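D-galactonate dehydratase family member RspA (Pantoea ananatis, PDB 3T6C) catalyses, weakly and with magnesium as cofactor, the dehydration of D-gluconate to 2-dehydro-3-deoxy-D-gluconate, as a member of the mandelate racemase/muconate lactonizing enzyme family. Local coordinates at residues A[307-313]-A[337-343]; A[139-145]-A[365-371]; A[106-111]-A[300-304]. All coordinates share one frame; numbering follows the deposited sequence.

Contact 1: A[307-313]-A[337-343]; sequences KPLIDNK and YSELNGV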
loop_
_atom_site.group_PDB
_atom_site.type_symbol
_atom_site.label_atom_id
_atom_site.label_comp_id
_atom_site.label_asym_id
_atom_site.label_seq_id
_atom_site.Cartn_x
_atom_site.Cartn_y
_atom_site.Cartn_z
ATOM N N LYS A 307 -13.854 -1.140 -13.561
ATOM C CA LYS A 307 -13.134 0.075 -13.168
ATOM C C LYS A 307 -11.780 -0.234 -12.502
ATOM O O LYS A 307 -10.757 0.348 -12.888
ATOM C CB LYS A 307 -14.037 0.977 -12.292
ATOM C CG LYS A 307 -13.350 2.364 -12.037
ATOM C CD LYS A 307 -14.332 3.192 -11.163
ATOM C CE LYS A 307 -13.711 4.493 -10.716
ATOM N NZ LYS A 307 -12.516 4.278 -9.857
ATOM N N PRO A 308 -11.727 -1.159 -11.513
ATOM C CA PRO A 308 -10.441 -1.412 -10.865
ATOM C C PRO A 308 -9.409 -1.951 -11.857
ATOM O O PRO A 308 -8.194 -1.676 -11.713
ATOM C CB PRO A 308 -10.780 -2.462 -9.781
ATOM C CG PRO A 308 -12.271 -2.275 -9.554
ATOM C CD PRO A 308 -12.833 -1.904 -10.872
ATOM N N LEU A 309 -9.853 -2.678 -12.874
ATOM C CA LEU A 309 -8.865 -3.265 -13.780
ATOM C C LEU A 309 -8.258 -2.156 -14.612
ATOM O O LEU A 309 -7.035 -2.165 -14.877
ATOM C CB LEU A 309 -9.515 -4.243 -14.744
ATOM C CG LEU A 309 -10.127 -5.496 -14.099
ATOM C CD1 LEU A 309 -10.534 -6.524 -15.146
ATOM C CD2 LEU A 309 -9.330 -6.121 -13.028
ATOM N N ILE A 310 -9.090 -1.190 -14.995
ATOM C CA ILE A 310 -8.594 -0.115 -15.865
ATOM C C ILE A 310 -7.731 0.818 -15.017
ATOM O O ILE A 310 -6.618 1.194 -15.424
ATOM C CB ILE A 310 -9.750 0.596 -16.553
ATOM C CG1 ILE A 310 -10.438 -0.360 -17.553
ATOM C CG2 ILE A 310 -9.208 1.851 -17.289
ATOM C CD1 ILE A 310 -11.805 0.215 -18.054
ATOM N N ASP A 311 -8.191 1.166 -13.814
ATOM C CA ASP A 311 -7.440 2.059 -12.918
ATOM C C ASP A 311 -6.049 1.564 -12.640
ATOM O O ASP A 311 -5.126 2.357 -12.590
ATOM C CB ASP A 311 -8.165 2.142 -11.546
ATOM C CG ASP A 311 -9.258 3.190 -11.529
ATOM O OD1 ASP A 311 -9.163 4.180 -12.300
ATOM O OD2 ASP A 311 -10.146 3.057 -10.677
ATOM N N ASN A 312 -5.926 0.262 -12.453
ATOM C CA ASN A 312 -4.679 -0.372 -12.026
ATOM C C ASN A 312 -3.837 -0.928 -13.188
ATOM O O ASN A 312 -2.822 -1.630 -12.975
ATOM C CB ASN A 312 -4.945 -1.383 -10.919
ATOM C CG ASN A 312 -5.407 -0.715 -9.664
ATOM O OD1 ASN A 312 -4.617 -0.012 -9.010
ATOM N ND2 ASN A 312 -6.670 -0.893 -9.320
ATOM N N LYS A 313 -4.244 -0.628 -14.419
ATOM C CA LYS A 313 -3.465 -1.038 -15.602
ATOM C C LYS A 313 -3.375 -2.567 -15.689
ATOM O O LYS A 313 -2.331 -3.126 -16.089
ATOM C CB LYS A 313 -2.052 -0.408 -15.618
ATOM C CG LYS A 313 -2.042 1.091 -15.202
ATOM C CD LYS A 313 -2.939 1.973 -16.054
ATOM C CE LYS A 313 -2.717 3.466 -15.764
ATOM N NZ LYS A 313 -3.185 3.799 -14.339
ATOM N N TYR A 337 -12.760 6.447 -20.019
ATOM C CA TYR A 337 -12.040 6.048 -18.797
ATOM C C TYR A 337 -10.799 5.205 -19.163
ATOM O O TYR A 337 -9.730 5.358 -18.582
ATOM C CB TYR A 337 -12.998 5.243 -17.893
ATOM C CG TYR A 337 -12.569 5.283 -16.447
ATOM C CD1 TYR A 337 -12.997 6.325 -15.639
ATOM C CD2 TYR A 337 -11.750 4.300 -15.909
ATOM C CE1 TYR A 337 -12.590 6.438 -14.328
ATOM C CE2 TYR A 337 -11.316 4.419 -14.583
ATOM C CZ TYR A 337 -11.725 5.488 -13.820
ATOM O OH TYR A 337 -11.330 5.569 -12.496
ATOM N N SER A 338 -10.953 4.344 -20.164
ATOM C CA SER A 338 -9.832 3.548 -20.684
ATOM C C SER A 338 -8.770 4.437 -21.321
ATOM O O SER A 338 -7.547 4.286 -21.020
ATOM C CB SER A 338 -10.357 2.525 -21.713
ATOM O OG SER A 338 -11.274 1.654 -21.075
ATOM N N GLU A 339 -9.210 5.397 -22.149
ATOM C CA GLU A 339 -8.297 6.284 -22.855
ATOM C C GLU A 339 -7.345 6.974 -21.889
ATOM O O GLU A 339 -6.128 7.072 -22.137
ATOM C CB GLU A 339 -9.158 7.348 -23.593
ATOM C CG GLU A 339 -8.327 8.416 -24.334
ATOM C CD GLU A 339 -9.197 9.561 -24.889
ATOM O OE1 GLU A 339 -10.443 9.432 -24.957
ATOM O OE2 GLU A 339 -8.609 10.605 -25.210
ATOM N N LEU A 340 -7.889 7.491 -20.796
ATOM C CA LEU A 340 -7.063 8.272 -19.859
ATOM C C LEU A 340 -6.121 7.376 -19.045
ATOM O O LEU A 340 -5.181 7.877 -18.418
ATOM C CB LEU A 340 -7.969 9.127 -18.954
ATOM C CG LEU A 340 -8.477 10.513 -19.462
ATOM C CD1 LEU A 340 -8.964 10.483 -20.901
ATOM C CD2 LEU A 340 -9.573 11.084 -18.552
ATOM N N ASN A 341 -6.399 6.070 -19.027
ATOM C CA ASN A 341 -5.503 5.055 -18.425
ATOM C C ASN A 341 -4.603 4.348 -19.432
ATOM O O ASN A 341 -3.973 3.360 -19.087
ATOM C CB ASN A 341 -6.352 4.049 -17.606
ATOM C CG ASN A 341 -6.730 4.651 -16.282
ATOM O OD1 ASN A 341 -5.856 4.760 -15.393
ATOM N ND2 ASN A 341 -7.995 5.119 -16.148
ATOM N N GLY A 342 -4.623 4.776 -20.700
ATOM C CA GLY A 342 -3.774 4.105 -21.701
ATOM C C GLY A 342 -4.267 2.738 -22.126
ATOM O O GLY A 342 -3.509 1.944 -22.749
ATOM N N VAL A 343 -5.546 2.446 -21.848
ATOM C CA VAL A 343 -6.138 1.153 -22.220
ATOM C C VAL A 343 -6.953 1.326 -23.511
ATOM O O VAL A 343 -7.605 2.361 -23.682
ATOM C CB VAL A 343 -7.070 0.709 -21.062
ATOM C CG1 VAL A 343 -7.900 -0.543 -21.488
ATOM C CG2 VAL A 343 -6.202 0.367 -19.836
#
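Neighbouring outer helices of the enolase-superfamily barrel lean on each other where Ile310 and Asp311, late in helix 303-311, meet Tyr337, in the last turn of helix 328-340, and Asn341 just beyond it. Tyr337 reaches across because its CG stands anti to the backbone N (chi1 -157°), which brings the phenol to the carboxylate of Asp311. Tyr337 OH donates to Asp311 OD1 over 2.6 Å, arriving on the syn side, and the carboxylate sits at the ring edge with its plane turned 60° from the ring. The other oxygen, Asp311 OD2, offers its syn lone pair to Lys307 NZ at 2.8 Å, a salt bridge across one helical turn. That ammonium bonds only weakly to Tyr337 OH and also pairs with Glu281 of the fourth subunit.

Asn341 forms a second polar node. Its OD1 receives Lys313 NZ at 3.0 Å in the carbonyl plane and also Lys307 NZ of the second subunit, while Asn341 ND2 donates to Tyr337 O at 3.0 Å; bonds at both ends fix the rotation of the amide. Tyr337 OH and Asn341 ND2 bond reciprocally to Asn341 ND2 and Tyr337 OH of the second subunit, making the node part of the interface. Lys313 NZ reaches Asp311 O and Glu281 of the third subunit. Ile310 supplies the apolar part: CG2 lies 3.8 Å from Tyr337 CD2 and 3.6 Å from Asn341 CB, with Val343 CG2 beside it.

Schellman motifs, with Lys313 and Gly342 at positive phi, end both helices before strands 317-318 and 344-345, as successive outer helices of this barrel.

Contact 2: A[139-145]-A[365-371]; sequences GKCRDGI and DLSSPNF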
loop_
_atom_site.group_PDB
_atom_site.type_symbol
_atom_site.label_atom_id
_atom_site.label_comp_id
_atom_site.label_asym_id
_atom_site.label_seq_id
_atom_site.Cartn_x
_atom_site.Cartn_y
_atom_site.Cartn_z
ATOM N N GLY A 139 -16.413 12.713 -34.156
ATOM C CA GLY A 139 -16.003 12.623 -35.550
ATOM C C GLY A 139 -14.995 11.495 -35.780
ATOM O O GLY A 139 -14.558 10.807 -34.833
ATOM N N LYS A 140 -14.599 11.309 -37.036
ATOM C CA LYS A 140 -13.698 10.201 -37.363
ATOM C C LYS A 140 -12.276 10.453 -36.938
ATOM O O LYS A 140 -11.707 11.541 -37.197
ATOM C CB LYS A 140 -13.696 9.891 -38.871
ATOM C CG LYS A 140 -15.036 9.353 -39.362
ATOM C CD LYS A 140 -14.956 9.073 -40.855
ATOM C CE LYS A 140 -16.105 8.132 -41.261
ATOM N NZ LYS A 140 -16.258 8.045 -42.783
ATOM N N CYS A 141 -11.695 9.446 -36.285
ATOM C CA CYS A 141 -10.262 9.409 -35.973
ATOM C C CYS A 141 -9.427 8.514 -36.887
ATOM O O CYS A 141 -8.197 8.400 -36.701
ATOM C CB CYS A 141 -10.038 8.970 -34.520
ATOM S SG CYS A 141 -10.803 10.100 -33.323
ATOM N N ARG A 142 -10.118 7.829 -37.794
ATOM C CA ARG A 142 -9.558 6.867 -38.764
ATOM C C ARG A 142 -10.577 6.689 -39.904
ATOM O O ARG A 142 -11.746 7.057 -39.771
ATOM C CB ARG A 142 -9.247 5.538 -38.040
ATOM C CG ARG A 142 -10.456 5.027 -37.208
ATOM C CD ARG A 142 -10.079 3.887 -36.239
ATOM N NE ARG A 142 -9.034 4.306 -35.312
ATOM C CZ ARG A 142 -9.237 5.063 -34.236
ATOM N NH1 ARG A 142 -10.471 5.444 -33.898
ATOM N NH2 ARG A 142 -8.183 5.404 -33.471
ATOM N N ASP A 143 -10.119 6.182 -41.059
ATOM C CA ASP A 143 -10.995 5.979 -42.204
ATOM C C ASP A 143 -11.460 4.573 -42.508
ATOM O O ASP A 143 -12.110 4.342 -43.543
ATOM C CB ASP A 143 -10.534 6.737 -43.439
ATOM C CG ASP A 143 -10.703 8.237 -43.258
ATOM O OD1 ASP A 143 -11.851 8.723 -43.501
ATOM O OD2 ASP A 143 -9.710 8.874 -42.797
ATOM N N GLY A 144 -11.083 3.643 -41.638
ATOM C CA GLY A 144 -11.488 2.256 -41.776
ATOM C C GLY A 144 -11.323 1.676 -40.353
ATOM O O GLY A 144 -10.504 2.167 -39.569
ATOM N N ILE A 145 -12.096 0.643 -40.039
ATOM C CA ILE A 145 -12.019 -0.017 -38.731
ATOM C C ILE A 145 -11.327 -1.371 -38.883
ATOM O O ILE A 145 -11.823 -2.283 -39.569
ATOM C CB ILE A 145 -13.449 -0.242 -38.173
ATOM C CG1 ILE A 145 -14.100 1.110 -37.830
ATOM C CG2 ILE A 145 -13.454 -1.235 -36.970
ATOM C CD1 ILE A 145 -13.272 2.053 -36.962
ATOM N N ASP A 365 -15.931 2.962 -32.316
ATOM C CA ASP A 365 -14.591 2.727 -32.835
ATOM C C ASP A 365 -14.068 3.872 -33.677
ATOM O O ASP A 365 -12.904 4.251 -33.532
ATOM C CB ASP A 365 -14.575 1.490 -33.740
ATOM C CG ASP A 365 -14.810 0.182 -33.007
ATOM O OD1 ASP A 365 -14.603 0.064 -31.779
ATOM O OD2 ASP A 365 -15.187 -0.789 -33.738
ATOM N N LEU A 366 -14.900 4.417 -34.579
ATOM C CA LEU A 366 -14.451 5.539 -35.408
ATOM C C LEU A 366 -14.096 6.791 -34.609
ATOM O O LEU A 366 -13.180 7.540 -35.044
ATOM C CB LEU A 366 -15.511 5.881 -36.453
ATOM C CG LEU A 366 -15.599 4.868 -37.573
ATOM C CD1 LEU A 366 -16.824 5.212 -38.422
ATOM C CD2 LEU A 366 -14.347 4.982 -38.464
ATOM N N SER A 367 -14.815 7.029 -33.498
ATOM C CA SER A 367 -14.682 8.285 -32.762
ATOM C C SER A 367 -13.751 8.210 -31.555
ATOM O O SER A 367 -13.538 9.227 -30.863
ATOM C CB SER A 367 -16.074 8.819 -32.372
ATOM O OG SER A 367 -16.761 7.843 -31.601
ATOM N N SER A 368 -13.198 7.016 -31.274
ATOM C CA SER A 368 -12.321 6.860 -30.098
ATOM C C SER A 368 -10.844 6.951 -30.429
ATOM O O SER A 368 -10.337 6.161 -31.212
ATOM C CB SER A 368 -12.544 5.447 -29.491
ATOM O OG SER A 368 -13.793 5.364 -28.865
ATOM N N PRO A 369 -10.115 7.862 -29.758
ATOM C CA PRO A 369 -8.678 7.893 -30.058
ATOM C C PRO A 369 -7.984 6.553 -29.711
ATOM O O PRO A 369 -7.032 6.139 -30.378
ATOM C CB PRO A 369 -8.121 8.993 -29.145
ATOM C CG PRO A 369 -9.274 9.697 -28.609
ATOM C CD PRO A 369 -10.537 8.891 -28.792
ATOM N N ASN A 370 -8.499 5.910 -28.665
ATOM C CA ASN A 370 -7.967 4.679 -28.119
ATOM C C ASN A 370 -8.554 3.409 -28.723
ATOM O O ASN A 370 -8.604 2.394 -28.023
ATOM C CB ASN A 370 -8.037 4.641 -26.599
ATOM C CG ASN A 370 -9.435 4.740 -26.101
ATOM O OD1 ASN A 370 -10.258 5.480 -26.635
ATOM N ND2 ASN A 370 -9.717 4.028 -25.018
ATOM N N PHE A 371 -9.142 3.477 -29.899
ATOM C CA PHE A 371 -9.578 2.228 -30.546
ATOM C C PHE A 371 -8.459 1.200 -30.627
ATOM O O PHE A 371 -7.320 1.547 -31.009
ATOM C CB PHE A 371 -10.009 2.551 -31.986
ATOM C CG PHE A 371 -10.288 1.321 -32.818
ATOM C CD1 PHE A 371 -11.341 0.457 -32.519
ATOM C CD2 PHE A 371 -9.441 1.027 -33.885
ATOM C CE1 PHE A 371 -11.551 -0.709 -33.353
ATOM C CE2 PHE A 371 -9.634 -0.106 -34.684
ATOM C CZ PHE A 371 -10.723 -0.953 -34.388
#
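Arg142 and Ile145 meet Leu366 and Phe371 at the seam of the barrel: one segment leads into strand 145-151, and the other leaves helix 355-367 for strand 374-375, which pairs in parallel with 145-151. The tight part is polar and apolar at once. Cys141 N donates to Leu366 O at 2.7 Å and 164°, nearly along the C=O axis, and Arg142 turns its NH groups to further carbonyls, Ser368 O and, weakly, Asp365 O and Pro369 O. With CG held between the backbone N and the carbonyl carbon (chi1 50°) and a bend at chi3, the arginine curls back so that Phe371 CB covers one face of the guanidinium, 3.5 Å from Arg142 CZ. The phenyl ring is inclined 45° to that plane, so the two do not stack. The charge of Arg142 probably suits the carbonyl-rich helix end; Asp434 of the third subunit forms a salt bridge with Arg142 NE. Cys141 SG makes a longer contact, 3.8 Å from Ser367 O.

Packing is looser at the partly exposed Lys140. Its extended chain runs beside Leu366, pointing the same way, with Lys140 CE 4.1 Å from Leu366 CD1. Arg90 and Glu92 of the second subunit flank this side.

At the centre of the polar grip, Ser368 O takes Arg142 NH1 at 2.8 Å on one face of its carbonyl plane and Phe371 N at 3.2 Å on the opposite face.

Contact 3: A[106-111]-A[300-304]; sequences NGPVMN and FVNVN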
loop_
_atom_site.group_PDB
_atom_site.type_symbol
_atom_site.label_atom_id
_atom_site.label_comp_id
_atom_site.label_asym_id
_atom_site.label_seq_id
_atom_site.Cartn_x
_atom_site.Cartn_y
_atom_site.Cartn_z
ATOM N N ASN A 106 -27.601 -3.108 -12.636
ATOM C CA ASN A 106 -26.274 -3.709 -12.899
ATOM C C ASN A 106 -26.333 -5.203 -13.082
ATOM O O ASN A 106 -25.720 -5.966 -12.319
ATOM C CB ASN A 106 -25.305 -3.365 -11.774
ATOM C CG ASN A 106 -25.024 -1.862 -11.687
ATOM O OD1 ASN A 106 -24.787 -1.214 -12.700
ATOM N ND2 ASN A 106 -25.052 -1.317 -10.485
ATOM N N GLY A 107 -27.016 -5.644 -14.141
ATOM C CA GLY A 107 -27.008 -7.049 -14.462
ATOM C C GLY A 107 -27.324 -7.227 -15.940
ATOM O O GLY A 107 -27.732 -6.261 -16.621
ATOM N N PRO A 108 -27.159 -8.440 -16.460
ATOM C CA PRO A 108 -27.248 -8.568 -17.934
ATOM C C PRO A 108 -28.689 -8.377 -18.462
ATOM O O PRO A 108 -28.822 -7.841 -19.583
ATOM C CB PRO A 108 -26.691 -9.980 -18.232
ATOM C CG PRO A 108 -26.911 -10.771 -16.884
ATOM C CD PRO A 108 -26.725 -9.670 -15.779
ATOM N N VAL A 109 -29.740 -8.831 -17.759
ATOM C CA VAL A 109 -31.079 -8.606 -18.324
ATOM C C VAL A 109 -31.377 -7.094 -18.226
ATOM O O VAL A 109 -31.823 -6.466 -19.222
ATOM C CB VAL A 109 -32.106 -9.427 -17.546
ATOM C CG1 VAL A 109 -33.466 -9.093 -18.049
ATOM C CG2 VAL A 109 -31.840 -10.893 -17.702
ATOM N N MET A 110 -31.145 -6.500 -17.039
ATOM C CA MET A 110 -31.406 -5.084 -16.881
ATOM C C MET A 110 -30.625 -4.223 -17.883
ATOM O O MET A 110 -31.190 -3.300 -18.504
ATOM C CB MET A 110 -31.067 -4.634 -15.465
ATOM C CG MET A 110 -31.805 -5.420 -14.354
ATOM S SD MET A 110 -33.572 -5.262 -14.357
ATOM C CE MET A 110 -33.764 -3.521 -13.931
ATOM N N ASN A 111 -29.346 -4.517 -18.043
ATOM C CA ASN A 111 -28.502 -3.623 -18.844
ATOM C C ASN A 111 -28.839 -3.760 -20.319
ATOM O O ASN A 111 -28.809 -2.774 -21.047
ATOM C CB ASN A 111 -27.020 -3.944 -18.639
ATOM C CG ASN A 111 -26.530 -3.630 -17.223
ATOM O OD1 ASN A 111 -27.315 -3.230 -16.349
ATOM N ND2 ASN A 111 -25.259 -3.887 -16.974
ATOM N N PHE A 300 -18.645 -8.491 -18.555
ATOM C CA PHE A 300 -18.853 -7.497 -17.493
ATOM C C PHE A 300 -20.205 -6.780 -17.574
ATOM O O PHE A 300 -20.749 -6.537 -18.668
ATOM C CB PHE A 300 -17.778 -6.415 -17.564
ATOM C CG PHE A 300 -16.393 -6.886 -17.206
ATOM C CD1 PHE A 300 -16.137 -8.095 -16.561
ATOM C CD2 PHE A 300 -15.311 -6.070 -17.519
ATOM C CE1 PHE A 300 -14.819 -8.466 -16.206
ATOM C CE2 PHE A 300 -14.016 -6.403 -17.154
ATOM C CZ PHE A 300 -13.739 -7.603 -16.533
ATOM N N VAL A 301 -20.838 -6.708 -16.422
ATOM C CA VAL A 301 -22.109 -5.990 -16.210
ATOM C C VAL A 301 -22.062 -4.867 -15.184
ATOM O O VAL A 301 -23.141 -4.269 -14.856
ATOM C CB VAL A 301 -23.225 -7.012 -15.901
ATOM C CG1 VAL A 301 -23.510 -7.924 -17.094
ATOM C CG2 VAL A 301 -22.838 -7.885 -14.692
ATOM N N ASN A 302 -20.915 -4.626 -14.553
ATOM C CA ASN A 302 -20.916 -3.831 -13.322
ATOM C C ASN A 302 -19.611 -3.015 -13.266
ATOM O O ASN A 302 -18.520 -3.562 -13.544
ATOM C CB ASN A 302 -20.973 -4.818 -12.141
ATOM C CG ASN A 302 -21.283 -4.142 -10.794
ATOM O OD1 ASN A 302 -20.655 -3.123 -10.417
ATOM N ND2 ASN A 302 -22.290 -4.663 -10.091
ATOM N N VAL A 303 -19.708 -1.753 -12.853
ATOM C CA VAL A 303 -18.535 -0.891 -12.739
ATOM C C VAL A 303 -17.473 -1.473 -11.771
ATOM O O VAL A 303 -16.241 -1.266 -11.952
ATOM C CB VAL A 303 -18.964 0.538 -12.300
ATOM C CG1 VAL A 303 -19.674 0.509 -10.931
ATOM C CG2 VAL A 303 -17.737 1.513 -12.255
ATOM N N ASN A 304 -17.922 -2.192 -10.730
ATOM C CA ASN A 304 -16.978 -2.795 -9.777
ATOM C C ASN A 304 -16.179 -3.978 -10.364
ATOM O O ASN A 304 -15.205 -4.443 -9.750
ATOM C CB ASN A 304 -17.722 -3.202 -8.510
ATOM C CG ASN A 304 -17.833 -2.053 -7.550
ATOM O OD1 ASN A 304 -16.813 -1.550 -7.105
ATOM N ND2 ASN A 304 -19.040 -1.612 -7.253
HETATM O O HOH W 1 -23.502 -7.129 -11.433
HETATM O O HOH W 2 -22.256 -0.258 -13.121
#
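The carboxamide of Asn111 meets Val301 through the nitrogen end of its plane: ND2 donates to Val301 O at 3.0 Å, with the acceptor only 9° out of the amide plane. Gly107 N approaches the same group differently, standing well above the carbonyl plane of OD1 in a bond of 3.3 Å. ND2 has a further acceptor, Ser324 O, so this amide is engaged through both of its polar atoms. The second flat group, the amide of Asn302, has Asn106 CB above its plane, 3.7 Å from ND2.

These groups bring together two helix starts, that of helix 108-129 in the N-terminal domain, with Gly107 as N-cap, and that of helix 303-311 on the barrel, with Asn302 as N-cap. Asn302 CG is anti to the backbone N (chi1 -168°), which lets OD1 reach the N-H of Asn304 at 2.9 Å and 163°, an N-cap bond. Asn302 ND2 donates to Glu305 OE2 of the fourth subunit and to a water.

Water completes the interface. That molecule donates to Asn106 O at 2.7 Å; another donates to Asn106 OD1 and accepts from Val303 N at 3.0 Å. Asn106 ND2 turns to Glu278 of the fourth subunit. The apolar part centres on Val301, whose CG1 lies against the Pro108 ring, 3.9 Å from Pro108 CD.

The chemistry is therefore that of amides and water between two helix N-termini: a single direct hydrogen bond joins the segments, two bridging waters add to it, and Asn111 and Asn302 each bond to their own helix start.

Along the chain the six segments run 106-111, 139-145, 300-304, 307-313, 337-343, 365-371, so contact 3 closes before contact 1 opens, contact 1 falls within the span of contact 2, and the segments of contacts 2 and 3 alternate. Helix 303-311 serves contact 3 at its start and contact 1 at its end, with centres about 18 Å apart. Contact 1 also touches contact 2, about 19 Å away between centres, where Asn370 ND2 meets Val343 O in a probable hydrogen bond of 3.0 Å. Contacts 2 and 3 stay separate, about 14 Å between nearest atoms. Together they join the N-terminal domain, the outer helices and the barrel seam, and other subunits border all three.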